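Non-fluorescent flavoprotein (Photobacterium phosphoreum, PDB 1FVP) binds two flavin mononucleotides per subunit, each carrying a covalently attached myristate, and belongs to the bacterial luciferase family. Local coordinates at residues A[39-44]-A[215-220]; A[87-92]-A[119-124]. One frame throughout, in Å; residues are numbered along the deposited sequence.

In the fold
Interactions 1 and 2 join different parts of one α/β subunit, their centres 27 Å apart and their nearest atoms about 11 Å apart. Interaction 1 sets the start of strand 42-48 against the C-terminal helix 207-227, so the chain between its segments contains all of interaction 2. The latter pairs two loops, one leading from helix 80-87 to strand 92-94, the other from helix 100-116 to strand 126-134. All three strands belong to the same mixed sheet. Each contact borders a different flavin-myristate adduct, through Leu217 and Gln220 or through Tyr88, and both touch the second subunit of the homodimer; one sheet-and-helix scaffold thus borders two separate flavin sites.

Interaction 1. Residues A[39-44]-A[215-220]; sequences TSIYDV and IDLNNQ. With FMA (6-(3-tetradecanoic acid) flavine mononucleotide), chain D.
Asn218 lies against Thr39, Ser40 and Ile41, presenting its side chain to the turn that leads into strand 42-48. A chi1 of 163° sets CG of Asn218 anti to the backbone N, and the amide beyond it lies obliquely beside the Thr39-Ser40 peptide. The side chains of Thr39 and Asn218 cross obliquely, methyl CG2 of Thr39 resting 3.7 Å from CB of Asn218. Ile41 comes from the other end of the turn: its CD1, anti to CA (chi2 164°), sits 3.6 Å from CA of Asn218 and also meets the backbone carbonyl of Leu217. Farther along, Ile41 packs on Val221 and Arg225 of the same helix.

The turn belongs to a beta-alpha-beta crossover, in which strand 6-11, helix 23-38 and strand 42-48 follow one another and the two strands pair in parallel; helix 207-227 packs where the crossover enters its second strand. Thr39 OG1 is hydrogen-bonded to the carbonyls of Ile34 and Ile35 at the end of helix 23-38, and it lies in the plane of the Tyr42 ring, at the edge. Tyr42 also meets Leu217 through its edge, CD2 of the leucine being 3.4 Å from OH, while that hydroxyl is hydrogen-bonded to Met214 O one turn earlier. The other methyl of Leu217, CD1, turns to the lipid, 4.0 Å from C7' of the flavin's fatty chain. At the carboxylate of that chain, NE2 of Gln220 comes to 2.6 Å from FMA O1'.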
ATOM      1  N   THR A  39      -3.653  20.608  -0.855  1.00 31.97           N
ATOM      2  CA  THR A  39      -4.148  20.030  -2.119  1.00 30.33           C
ATOM      3  C   THR A  39      -5.442  19.286  -1.888  1.00 30.31           C
ATOM      4  O   THR A  39      -6.052  19.410  -0.806  1.00 31.38           O
ATOM      5  CB  THR A  39      -3.018  19.122  -2.736  1.00 28.76           C
ATOM      6  OG1 THR A  39      -2.324  18.566  -1.586  1.00 27.23           O
ATOM      7  CG2 THR A  39      -2.026  19.874  -3.613  1.00 29.46           C
ATOM      8  N   SER A  40      -5.869  18.522  -2.861  1.00 29.74           N
ATOM      9  CA  SER A  40      -7.089  17.710  -2.869  1.00 28.48           C
ATOM     10  C   SER A  40      -6.779  16.426  -3.645  1.00 28.06           C
ATOM     11  O   SER A  40      -6.451  15.368  -3.125  1.00 28.76           O
ATOM     12  CB  SER A  40      -8.247  18.418  -3.548  1.00 27.99           C
ATOM     13  OG  SER A  40      -8.889  19.355  -2.720  1.00 28.26           O
ATOM     14  N   ILE A  41      -6.859  16.596  -4.938  1.00 27.36           N
ATOM     15  CA  ILE A  41      -6.638  15.611  -5.976  1.00 26.46           C
ATOM     16  C   ILE A  41      -5.588  14.579  -5.663  1.00 26.20           C
ATOM     17  O   ILE A  41      -5.754  13.486  -6.278  1.00 26.72           O
ATOM     18  CB  ILE A  41      -6.522  16.349  -7.355  1.00 26.59           C
ATOM     19  CG1 ILE A  41      -5.132  16.960  -7.562  1.00 26.53           C
ATOM     20  CG2 ILE A  41      -7.650  17.433  -7.457  1.00 26.60           C
ATOM     21  CD1 ILE A  41      -4.807  17.361  -9.027  1.00 26.30           C
ATOM     22  N   TYR A  42      -4.603  14.798  -4.804  1.00 25.24           N
ATOM     23  CA  TYR A  42      -3.656  13.664  -4.541  1.00 24.67           C
ATOM     24  C   TYR A  42      -4.401  12.783  -3.535  1.00 25.24           C
ATOM     25  O   TYR A  42      -4.429  13.072  -2.316  1.00 25.79           O
ATOM     26  CB  TYR A  42      -2.259  14.111  -4.114  1.00 22.91           C
ATOM     27  CG  TYR A  42      -1.673  15.153  -5.048  1.00 20.87           C
ATOM     28  CD1 TYR A  42      -1.222  14.827  -6.318  1.00 20.25           C
ATOM     29  CD2 TYR A  42      -1.619  16.489  -4.673  1.00 20.04           C
ATOM     30  CE1 TYR A  42      -0.732  15.773  -7.204  1.00 18.73           C
ATOM     31  CE2 TYR A  42      -1.139  17.446  -5.547  1.00 18.95           C
ATOM     32  CZ  TYR A  42      -0.694  17.093  -6.799  1.00 18.69           C
ATOM     33  OH  TYR A  42      -0.229  18.096  -7.602  1.00 19.82           O
ATOM     34  N   ASP A  43      -5.045  11.726  -4.046  1.00 25.37           N
ATOM     35  CA  ASP A  43      -5.825  10.874  -3.120  1.00 24.69           C
ATOM     36  C   ASP A  43      -5.230   9.548  -2.717  1.00 24.12           C
ATOM     37  O   ASP A  43      -5.941   8.815  -1.982  1.00 24.56           O
ATOM     38  CB  ASP A  43      -7.296  10.915  -3.491  1.00 25.29           C
ATOM     39  CG  ASP A  43      -7.671  10.892  -4.944  1.00 26.16           C
ATOM     40  OD1 ASP A  43      -7.215   9.999  -5.678  1.00 26.92           O
ATOM     41  OD2 ASP A  43      -8.463  11.767  -5.367  1.00 26.41           O
ATOM     42  N   VAL A  44      -4.012   9.186  -3.029  1.00 23.34           N
ATOM     43  CA  VAL A  44      -3.361   7.930  -2.618  1.00 21.99           C
ATOM     44  C   VAL A  44      -1.835   8.126  -2.696  1.00 21.78           C
ATOM     45  O   VAL A  44      -1.343   8.875  -3.567  1.00 22.25           O
ATOM     46  CB  VAL A  44      -3.836   6.708  -3.393  1.00 21.15           C
ATOM     47  CG1 VAL A  44      -5.335   6.584  -3.561  1.00 21.14           C
ATOM     48  CG2 VAL A  44      -3.186   6.576  -4.774  1.00 21.50           C
ATOM     49  N   ILE A 215       0.355  22.473  -5.630  1.00 26.00           N
ATOM     50  CA  ILE A 215      -0.942  23.156  -5.494  1.00 26.79           C
ATOM     51  C   ILE A 215      -1.335  23.860  -6.778  1.00 27.12           C
ATOM     52  O   ILE A 215      -2.513  24.272  -6.839  1.00 27.38           O
ATOM     53  CB  ILE A 215      -1.070  23.965  -4.177  1.00 27.18           C
ATOM     54  CG1 ILE A 215      -1.116  25.496  -4.417  1.00 27.36           C
ATOM     55  CG2 ILE A 215      -0.006  23.591  -3.111  1.00 27.45           C
ATOM     56  CD1 ILE A 215      -2.458  26.109  -3.872  1.00 27.94           C
ATOM     57  N   ASP A 216      -0.465  23.986  -7.761  1.00 27.80           N
ATOM     58  CA  ASP A 216      -0.844  24.642  -9.019  1.00 28.84           C
ATOM     59  C   ASP A 216      -1.900  23.766  -9.738  1.00 28.82           C
ATOM     60  O   ASP A 216      -3.004  24.224 -10.013  1.00 29.32           O
ATOM     61  CB  ASP A 216       0.259  24.810 -10.051  1.00 30.71           C
ATOM     62  CG  ASP A 216       0.805  26.224 -10.082  1.00 32.28           C
ATOM     63  OD1 ASP A 216       0.670  26.863  -9.023  1.00 32.92           O
ATOM     64  OD2 ASP A 216       1.307  26.544 -11.184  1.00 32.97           O
ATOM     65  N   LEU A 217      -1.377  22.603 -10.028  1.00 28.47           N
ATOM     66  CA  LEU A 217      -1.972  21.465 -10.707  1.00 28.11           C
ATOM     67  C   LEU A 217      -3.242  20.944 -10.031  1.00 28.34           C
ATOM     68  O   LEU A 217      -4.130  20.357 -10.663  1.00 28.20           O
ATOM     69  CB  LEU A 217      -0.833  20.431 -10.798  1.00 26.55           C
ATOM     70  CG  LEU A 217      -1.283  18.989 -10.895  1.00 25.65           C
ATOM     71  CD1 LEU A 217      -2.112  18.803 -12.158  1.00 26.12           C
ATOM     72  CD2 LEU A 217      -0.030  18.136 -10.995  1.00 26.52           C
ATOM     73  N   ASN A 218      -3.300  21.174  -8.734  1.00 28.63           N
ATOM     74  CA  ASN A 218      -4.433  20.803  -7.880  1.00 28.79           C
ATOM     75  C   ASN A 218      -5.587  21.691  -8.370  1.00 29.18           C
ATOM     76  O   ASN A 218      -6.656  21.268  -8.773  1.00 29.60           O
ATOM     77  CB  ASN A 218      -4.090  21.097  -6.429  1.00 28.66           C
ATOM     78  CG  ASN A 218      -5.334  21.139  -5.556  1.00 29.00           C
ATOM     79  OD1 ASN A 218      -6.058  22.145  -5.534  1.00 28.86           O
ATOM     80  ND2 ASN A 218      -5.554  20.038  -4.843  1.00 28.67           N
ATOM     81  N   ASN A 219      -5.254  22.960  -8.313  1.00 29.67           N
ATOM     82  CA  ASN A 219      -6.086  24.110  -8.692  1.00 29.83           C
ATOM     83  C   ASN A 219      -6.416  24.080 -10.185  1.00 29.92           C
ATOM     84  O   ASN A 219      -7.247  24.839 -10.702  1.00 29.09           O
ATOM     85  CB  ASN A 219      -5.383  25.360  -8.165  1.00 30.06           C
ATOM     86  CG  ASN A 219      -5.389  25.406  -6.645  1.00 30.52           C
ATOM     87  OD1 ASN A 219      -5.772  26.438  -6.053  1.00 31.85           O
ATOM     88  ND2 ASN A 219      -4.986  24.322  -5.993  1.00 30.16           N
ATOM     89  N   GLN A 220      -5.747  23.152 -10.847  1.00 30.29           N
ATOM     90  CA  GLN A 220      -5.900  22.895 -12.267  1.00 31.26           C
ATOM     91  C   GLN A 220      -6.941  21.778 -12.438  1.00 31.85           C
ATOM     92  O   GLN A 220      -7.985  22.036 -13.063  1.00 32.85           O
ATOM     93  CB  GLN A 220      -4.645  22.489 -13.031  1.00 31.40           C
ATOM     94  CG  GLN A 220      -4.860  22.704 -14.519  1.00 31.68           C
ATOM     95  CD  GLN A 220      -3.733  22.182 -15.359  1.00 32.08           C
ATOM     96  OE1 GLN A 220      -2.890  21.403 -14.931  1.00 32.69           O
ATOM     97  NE2 GLN A 220      -3.742  22.636 -16.609  1.00 32.45           N
TER
HETATM   98  N1  FMA D 233      -8.521  13.801 -21.607  1.00 60.48           N
HETATM   99  C2  FMA D 233      -9.328  13.222 -20.716  1.00 60.72           C
HETATM  100  O2  FMA D 233     -10.134  12.388 -20.889  1.00 61.31           O
HETATM  101  N3  FMA D 233      -9.248  13.630 -19.320  1.00 60.32           N
HETATM  102  C4  FMA D 233      -8.378  14.579 -18.923  1.00 60.08           C
HETATM  103  O4  FMA D 233      -8.353  14.890 -17.751  1.00 60.17           O
HETATM  104  C4A FMA D 233      -7.526  15.190 -19.895  1.00 59.98           C
HETATM  105  N5  FMA D 233      -6.650  16.122 -19.618  1.00 59.61           N
HETATM  106  C5A FMA D 233      -5.828  16.734 -20.484  1.00 59.09           C
HETATM  107  C6  FMA D 233      -4.923  17.717 -20.095  1.00 58.14           C
HETATM  108  C7  FMA D 233      -4.124  18.283 -21.058  1.00 58.58           C
HETATM  109  C7M FMA D 233      -3.061  19.393 -20.743  1.00 58.82           C
HETATM  110  C8  FMA D 233      -4.211  17.887 -22.444  1.00 58.87           C
HETATM  111  C8M FMA D 233      -3.365  18.477 -23.525  1.00 58.53           C
HETATM  112  C9  FMA D 233      -5.122  16.913 -22.793  1.00 59.24           C
HETATM  113  C9A FMA D 233      -5.936  16.305 -21.883  1.00 59.43           C
HETATM  114  N10 FMA D 233      -6.865  15.314 -22.171  1.00 59.88           N
HETATM  115  C10 FMA D 233      -7.679  14.721 -21.298  1.00 60.07           C
HETATM  116  C1B FMA D 233      -7.015  14.826 -23.613  1.00 60.34           C
HETATM  117  C2B FMA D 233      -7.517  13.325 -23.755  1.00 61.21           C
HETATM  118  O2B FMA D 233      -6.546  12.792 -24.637  1.00 61.05           O
HETATM  119  C3B FMA D 233      -8.923  13.317 -24.312  1.00 62.19           C
HETATM  120  O3' FMA D 233      -9.565  14.531 -24.087  1.00 62.26           O
HETATM  121  C4B FMA D 233      -9.827  12.185 -23.810  1.00 63.13           C
HETATM  122  O4' FMA D 233      -9.228  10.871 -24.100  1.00 62.91           O
HETATM  123  C5B FMA D 233     -11.212  12.242 -24.513  1.00 64.30           C
HETATM  124  O5' FMA D 233     -11.387  10.874 -25.219  1.00 65.69           O
HETATM  125  P   FMA D 233     -11.792  10.593 -26.720  1.00 66.69           P
HETATM  126  O1P FMA D 233     -13.273  11.110 -26.703  1.00 66.42           O
HETATM  127  O2P FMA D 233     -10.932  11.393 -27.569  1.00 66.35           O
HETATM  128  O3P FMA D 233     -11.555   9.257 -26.981  1.00 66.81           O
HETATM  129  C1' FMA D 233      -5.873  19.923 -17.324  0.92 56.81           C
HETATM  130  O1' FMA D 233      -4.970  20.684 -17.843  0.84 56.91           O
HETATM  131  O2' FMA D 233      -6.762  20.434 -16.635  0.69 56.83           O
HETATM  132  C2' FMA D 233      -6.146  18.710 -18.150  0.94 56.80           C
HETATM  133  C3' FMA D 233      -4.855  18.062 -18.665  0.98 56.83           C
HETATM  134  C4' FMA D 233      -4.484  16.951 -17.730  1.00 55.71           C
HETATM  135  C5' FMA D 233      -3.505  17.202 -16.608  1.00 54.27           C
HETATM  136  C6' FMA D 233      -2.467  16.117 -16.465  1.00 52.90           C
HETATM  137  C7' FMA D 233      -1.933  15.999 -15.044  1.00 51.63           C
HETATM  138  C8' FMA D 233      -0.496  16.248 -14.858  1.00 50.39           C
HETATM  139  C9' FMA D 233       0.485  15.089 -14.910  1.00 49.40           C
HETATM  140  C11 FMA D 233       1.911  15.519 -15.073  1.00 48.72           C
HETATM  141  C12 FMA D 233       2.467  16.721 -14.405  1.00 48.26           C
HETATM  142  C13 FMA D 233       3.924  17.025 -14.509  1.00 47.59           C
HETATM  143  C14 FMA D 233       4.429  18.219 -13.764  1.00 47.07           C
HETATM  144  C15 FMA D 233       3.563  19.443 -13.862  1.00 46.97           C

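Interaction 2. Residues A[87-92]-A[119-124]; sequences KYALPL and KNIDLV. With FMA (6-(3-tetradecanoic acid) flavine mononucleotide), chain C.
Ala89 meets Lys119 and Ile121 from a left-handed backbone conformation (phi 69°), uncommon for a residue other than glycine. It stands just after Tyr88, where the chain leaves helix 80-87, and the bend turns its methyl group toward segment 119-124. That methyl rests where the two side chains meet: CB of Ala89 is 3.7 Å from CG2 of Ile121 and 3.9 Å from CG of Lys119. The lysine starts with CG anti to the backbone N; chi2 (60°) then sets CD against the alanine methyl and chi3 (68°) turns CE toward the carbonyl O of Lys87. NZ of Lys119, beyond it, lies 3.4 Å from that O of Lys87, at an angle too poor for a hydrogen bond.

Farther along both segments, Val124 directs both methyls at the loop: CG1 is 3.8 Å from the carbonyl O of Ala89, and CG2 is 4.5 Å from CB of Pro91. Ile121 and Val124 also rest on Tyr110 of helix 100-116. The contact joins two helix-to-strand connections of the α/β fold, which lead into the neighbouring parallel strands 92-94 and 126-134.

Tyr88 points the other way, into the flavin site. Its hydroxyl donates a hydrogen bond of 2.8 Å from OH to FMA O2', a carboxylate oxygen of the myristate placed at the ring edge and in the ring plane. Thr81 and Ser78 bind the same ligand, and Asn26 of the second subunit packs on the tyrosine. Between the two loops, then, cohesion is essentially van der Waals, perhaps aided by the attraction of the lysine's positive charge to the carbonyl end of helix 80-87.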
ATOM      1  N   LYS A  87      -5.881 -12.639 -16.704  1.00 25.86           N
ATOM      2  CA  LYS A  87      -6.687 -13.769 -16.221  1.00 25.99           C
ATOM      3  C   LYS A  87      -7.719 -13.271 -15.222  1.00 26.06           C
ATOM      4  O   LYS A  87      -8.933 -13.424 -15.496  1.00 26.13           O
ATOM      5  CB  LYS A  87      -5.775 -14.827 -15.643  1.00 26.77           C
ATOM      6  CG  LYS A  87      -6.439 -16.184 -15.477  1.00 28.68           C
ATOM      7  CD  LYS A  87      -5.372 -17.279 -15.436  1.00 30.51           C
ATOM      8  CE  LYS A  87      -6.044 -18.653 -15.375  1.00 31.77           C
ATOM      9  NZ  LYS A  87      -5.181 -19.555 -14.563  1.00 33.25           N
ATOM     10  N   TYR A  88      -7.291 -12.661 -14.116  1.00 25.70           N
ATOM     11  CA  TYR A  88      -8.286 -12.165 -13.149  1.00 25.67           C
ATOM     12  C   TYR A  88      -8.742 -10.734 -13.396  1.00 26.06           C
ATOM     13  O   TYR A  88      -9.430 -10.184 -12.494  1.00 26.35           O
ATOM     14  CB  TYR A  88      -7.817 -12.334 -11.707  1.00 25.56           C
ATOM     15  CG  TYR A  88      -7.322 -13.713 -11.376  1.00 25.37           C
ATOM     16  CD1 TYR A  88      -8.219 -14.667 -10.898  1.00 26.19           C
ATOM     17  CD2 TYR A  88      -5.988 -14.075 -11.530  1.00 25.24           C
ATOM     18  CE1 TYR A  88      -7.806 -15.964 -10.579  1.00 26.42           C
ATOM     19  CE2 TYR A  88      -5.549 -15.359 -11.210  1.00 25.52           C
ATOM     20  CZ  TYR A  88      -6.464 -16.293 -10.736  1.00 26.16           C
ATOM     21  OH  TYR A  88      -6.106 -17.567 -10.408  1.00 26.85           O
ATOM     22  N   ALA A  89      -8.407 -10.133 -14.522  1.00 25.67           N
ATOM     23  CA  ALA A  89      -8.807  -8.772 -14.868  1.00 25.45           C
ATOM     24  C   ALA A  89      -8.201  -7.629 -14.070  1.00 25.21           C
ATOM     25  O   ALA A  89      -8.655  -6.469 -14.256  1.00 25.49           O
ATOM     26  CB  ALA A  89     -10.346  -8.674 -14.823  1.00 25.15           C
ATOM     27  N   LEU A  90      -7.214  -7.854 -13.231  1.00 24.71           N
ATOM     28  CA  LEU A  90      -6.547  -6.825 -12.422  1.00 24.16           C
ATOM     29  C   LEU A  90      -5.831  -5.756 -13.255  1.00 23.36           C
ATOM     30  O   LEU A  90      -5.190  -6.044 -14.285  1.00 23.85           O
ATOM     31  CB  LEU A  90      -5.514  -7.567 -11.536  1.00 24.18           C
ATOM     32  CG  LEU A  90      -5.955  -8.853 -10.862  1.00 24.28           C
ATOM     33  CD1 LEU A  90      -4.766  -9.782 -10.666  1.00 24.49           C
ATOM     34  CD2 LEU A  90      -6.565  -8.513  -9.506  1.00 24.04           C
ATOM     35  N   PRO A  91      -5.900  -4.525 -12.798  1.00 22.18           N
ATOM     36  CA  PRO A  91      -5.229  -3.405 -13.461  1.00 21.67           C
ATOM     37  C   PRO A  91      -3.747  -3.524 -13.096  1.00 21.40           C
ATOM     38  O   PRO A  91      -3.404  -4.124 -12.060  1.00 21.28           O
ATOM     39  CB  PRO A  91      -5.871  -2.147 -12.921  1.00 21.57           C
ATOM     40  CG  PRO A  91      -6.945  -2.603 -11.981  1.00 21.97           C
ATOM     41  CD  PRO A  91      -6.593  -4.038 -11.606  1.00 22.28           C
ATOM     42  N   LEU A  92      -2.943  -2.954 -13.964  1.00 21.10           N
ATOM     43  CA  LEU A  92      -1.493  -2.918 -13.841  1.00 20.92           C
ATOM     44  C   LEU A  92      -0.995  -1.549 -13.333  1.00 21.02           C
ATOM     45  O   LEU A  92      -1.648  -0.501 -13.502  1.00 21.15           O
ATOM     46  CB  LEU A  92      -0.879  -3.169 -15.216  1.00 19.78           C
ATOM     47  CG  LEU A  92      -1.260  -4.278 -16.139  1.00 18.59           C
ATOM     48  CD1 LEU A  92      -0.551  -4.050 -17.478  1.00 18.93           C
ATOM     49  CD2 LEU A  92      -0.759  -5.594 -15.566  1.00 18.55           C
ATOM     50  N   LYS A 119     -11.752 -12.343 -21.433  1.00 37.91           N
ATOM     51  CA  LYS A 119     -12.052 -11.414 -20.339  1.00 38.12           C
ATOM     52  C   LYS A 119     -12.509 -10.067 -20.880  1.00 38.15           C
ATOM     53  O   LYS A 119     -12.079  -9.754 -22.013  1.00 38.51           O
ATOM     54  CB  LYS A 119     -10.809 -11.160 -19.481  1.00 38.92           C
ATOM     55  CG  LYS A 119     -11.094 -10.338 -18.222  1.00 39.46           C
ATOM     56  CD  LYS A 119     -12.103 -11.044 -17.326  1.00 39.76           C
ATOM     57  CE  LYS A 119     -11.541 -12.310 -16.718  1.00 40.03           C
ATOM     58  NZ  LYS A 119     -12.294 -12.683 -15.494  1.00 40.69           N
ATOM     59  N   ASN A 120     -13.316  -9.325 -20.130  1.00 38.05           N
ATOM     60  CA  ASN A 120     -13.767  -8.025 -20.670  1.00 38.38           C
ATOM     61  C   ASN A 120     -13.292  -6.853 -19.819  1.00 38.80           C
ATOM     62  O   ASN A 120     -14.023  -6.336 -18.964  1.00 38.69           O
ATOM     63  CB  ASN A 120     -15.264  -7.996 -20.954  1.00 38.60           C
ATOM     64  CG  ASN A 120     -15.611  -6.758 -21.781  1.00 39.16           C
ATOM     65  OD1 ASN A 120     -15.434  -5.632 -21.281  1.00 39.30           O
ATOM     66  ND2 ASN A 120     -16.083  -6.931 -23.019  1.00 38.76           N
ATOM     67  N   ILE A 121     -12.078  -6.441 -20.127  1.00 39.11           N
ATOM     68  CA  ILE A 121     -11.379  -5.345 -19.467  1.00 39.50           C
ATOM     69  C   ILE A 121     -11.398  -4.072 -20.284  1.00 39.81           C
ATOM     70  O   ILE A 121     -10.403  -3.725 -20.932  1.00 39.89           O
ATOM     71  CB  ILE A 121      -9.901  -5.811 -19.168  1.00 40.04           C
ATOM     72  CG1 ILE A 121      -9.224  -6.284 -20.470  1.00 39.88           C
ATOM     73  CG2 ILE A 121      -9.853  -6.909 -18.071  1.00 40.75           C
ATOM     74  CD1 ILE A 121      -8.069  -5.395 -20.971  1.00 39.50           C
ATOM     75  N   ASP A 122     -12.523  -3.385 -20.253  1.00 40.39           N
ATOM     76  CA  ASP A 122     -12.650  -2.112 -21.010  1.00 40.64           C
ATOM     77  C   ASP A 122     -12.667  -0.984 -19.977  1.00 40.32           C
ATOM     78  O   ASP A 122     -12.356   0.179 -20.272  1.00 40.95           O
ATOM     79  CB  ASP A 122     -13.832  -2.152 -21.971  1.00 41.86           C
ATOM     80  CG  ASP A 122     -13.701  -3.281 -22.983  1.00 42.91           C
ATOM     81  OD1 ASP A 122     -13.726  -4.464 -22.612  1.00 43.07           O
ATOM     82  OD2 ASP A 122     -13.544  -2.966 -24.184  1.00 43.81           O
ATOM     83  N   LEU A 123     -13.021  -1.381 -18.769  1.00 39.54           N
ATOM     84  CA  LEU A 123     -13.131  -0.489 -17.620  1.00 38.44           C
ATOM     85  C   LEU A 123     -11.930  -0.619 -16.686  1.00 37.23           C
ATOM     86  O   LEU A 123     -12.007   0.008 -15.612  1.00 37.09           O
ATOM     87  CB  LEU A 123     -14.444  -0.803 -16.890  1.00 39.19           C
ATOM     88  CG  LEU A 123     -15.767  -0.548 -17.579  1.00 39.75           C
ATOM     89  CD1 LEU A 123     -15.853   0.875 -18.117  1.00 39.39           C
ATOM     90  CD2 LEU A 123     -15.979  -1.573 -18.691  1.00 39.75           C
ATOM     91  N   VAL A 124     -10.944  -1.403 -17.087  1.00 35.63           N
ATOM     92  CA  VAL A 124      -9.760  -1.553 -16.194  1.00 34.22           C
ATOM     93  C   VAL A 124      -8.748  -0.504 -16.652  1.00 33.41           C
ATOM     94  O   VAL A 124      -8.354  -0.527 -17.822  1.00 33.85           O
ATOM     95  CB  VAL A 124      -9.317  -3.004 -16.049  1.00 33.65           C
ATOM     96  CG1 VAL A 124     -10.431  -3.960 -16.488  1.00 33.55           C
ATOM     97  CG2 VAL A 124      -8.004  -3.401 -16.667  1.00 32.70           C
TER
HETATM   98  N1  FMA C 232       4.562 -17.122  -9.845  1.00 39.04           N
HETATM   99  C2  FMA C 232       4.877 -18.364  -9.449  1.00 38.80           C
HETATM  100  O2  FMA C 232       5.901 -18.943  -9.460  1.00 38.84           O
HETATM  101  N3  FMA C 232       3.828 -19.220  -8.902  1.00 38.36           N
HETATM  102  C4  FMA C 232       2.575 -18.755  -8.805  1.00 38.59           C
HETATM  103  O4  FMA C 232       1.695 -19.444  -8.369  1.00 39.07           O
HETATM  104  C4A FMA C 232       2.270 -17.434  -9.232  1.00 39.02           C
HETATM  105  N5  FMA C 232       1.061 -16.954  -9.150  1.00 39.33           N
HETATM  106  C5A FMA C 232       0.682 -15.724  -9.506  1.00 40.05           C
HETATM  107  C6  FMA C 232      -0.633 -15.292  -9.418  1.00 40.71           C
HETATM  108  C7  FMA C 232      -0.935 -14.005  -9.773  1.00 40.56           C
HETATM  109  C7M FMA C 232      -2.382 -13.422  -9.692  1.00 40.56           C
HETATM  110  C8  FMA C 232       0.082 -13.111 -10.270  1.00 40.43           C
HETATM  111  C8M FMA C 232      -0.218 -11.710 -10.686  1.00 40.44           C
HETATM  112  C9  FMA C 232       1.376 -13.568 -10.372  1.00 40.32           C
HETATM  113  C9A FMA C 232       1.725 -14.847 -10.033  1.00 40.22           C
HETATM  114  N10 FMA C 232       3.023 -15.375 -10.101  1.00 40.01           N
HETATM  115  C10 FMA C 232       3.390 -16.610  -9.755  1.00 39.35           C
HETATM  116  C1B FMA C 232       4.052 -14.528 -10.741  1.00 40.50           C
HETATM  117  C2B FMA C 232       5.381 -13.913 -10.327  1.00 41.61           C
HETATM  118  O2B FMA C 232       5.306 -12.597 -10.872  1.00 41.34           O
HETATM  119  C3B FMA C 232       6.487 -14.684 -11.042  1.00 42.64           C
HETATM  120  O3' FMA C 232       6.640 -15.923 -10.461  1.00 43.50           O
HETATM  121  C4B FMA C 232       7.819 -13.932 -11.036  1.00 43.19           C
HETATM  122  O4' FMA C 232       7.578 -12.628 -11.672  1.00 43.59           O
HETATM  123  C5B FMA C 232       8.898 -14.741 -11.780  1.00 43.72           C
HETATM  124  O5' FMA C 232       8.631 -14.481 -13.278  1.00 44.68           O
HETATM  125  P   FMA C 232       9.326 -13.381 -14.179  1.00 45.29           P
HETATM  126  O1P FMA C 232       8.155 -12.340 -14.263  1.00 45.02           O
HETATM  127  O2P FMA C 232      10.430 -12.876 -13.387  1.00 45.23           O
HETATM  128  O3P FMA C 232       9.778 -13.971 -15.340  1.00 45.22           O
HETATM  129  C1' FMA C 232      -2.348 -18.023 -10.664  1.00 43.35           C
HETATM  130  O1' FMA C 232      -1.937 -18.649 -11.726  1.00 43.75           O
HETATM  131  O2' FMA C 232      -3.466 -18.335 -10.247  1.00 43.22           O
HETATM  132  C2' FMA C 232      -1.288 -17.523  -9.739  1.00 42.57           C
HETATM  133  C3' FMA C 232      -1.644 -16.262  -8.918  1.00 41.59           C
HETATM  134  C4' FMA C 232      -1.592 -16.545  -7.460  1.00 41.50           C
HETATM  135  C5' FMA C 232      -2.271 -15.552  -6.531  1.00 41.22           C
HETATM  136  C6' FMA C 232      -1.777 -15.810  -5.131  1.00 41.73           C
HETATM  137  C7' FMA C 232      -2.620 -15.073  -4.100  1.00 42.47           C
HETATM  138  C8' FMA C 232      -2.056 -15.136  -2.733  1.00 43.04           C
HETATM  139  C9' FMA C 232      -2.863 -14.490  -1.607  1.00 44.03           C
HETATM  140  C11 FMA C 232      -2.999 -13.000  -1.864  1.00 44.77           C
HETATM  141  C12 FMA C 232      -4.238 -12.569  -2.586  1.00 45.54           C
HETATM  142  C13 FMA C 232      -4.198 -11.266  -3.314  1.00 46.47           C
HETATM  143  C14 FMA C 232      -4.453 -10.067  -2.426  1.00 47.12           C
HETATM  144  C15 FMA C 232      -5.328  -9.026  -3.075  1.00 47.59           C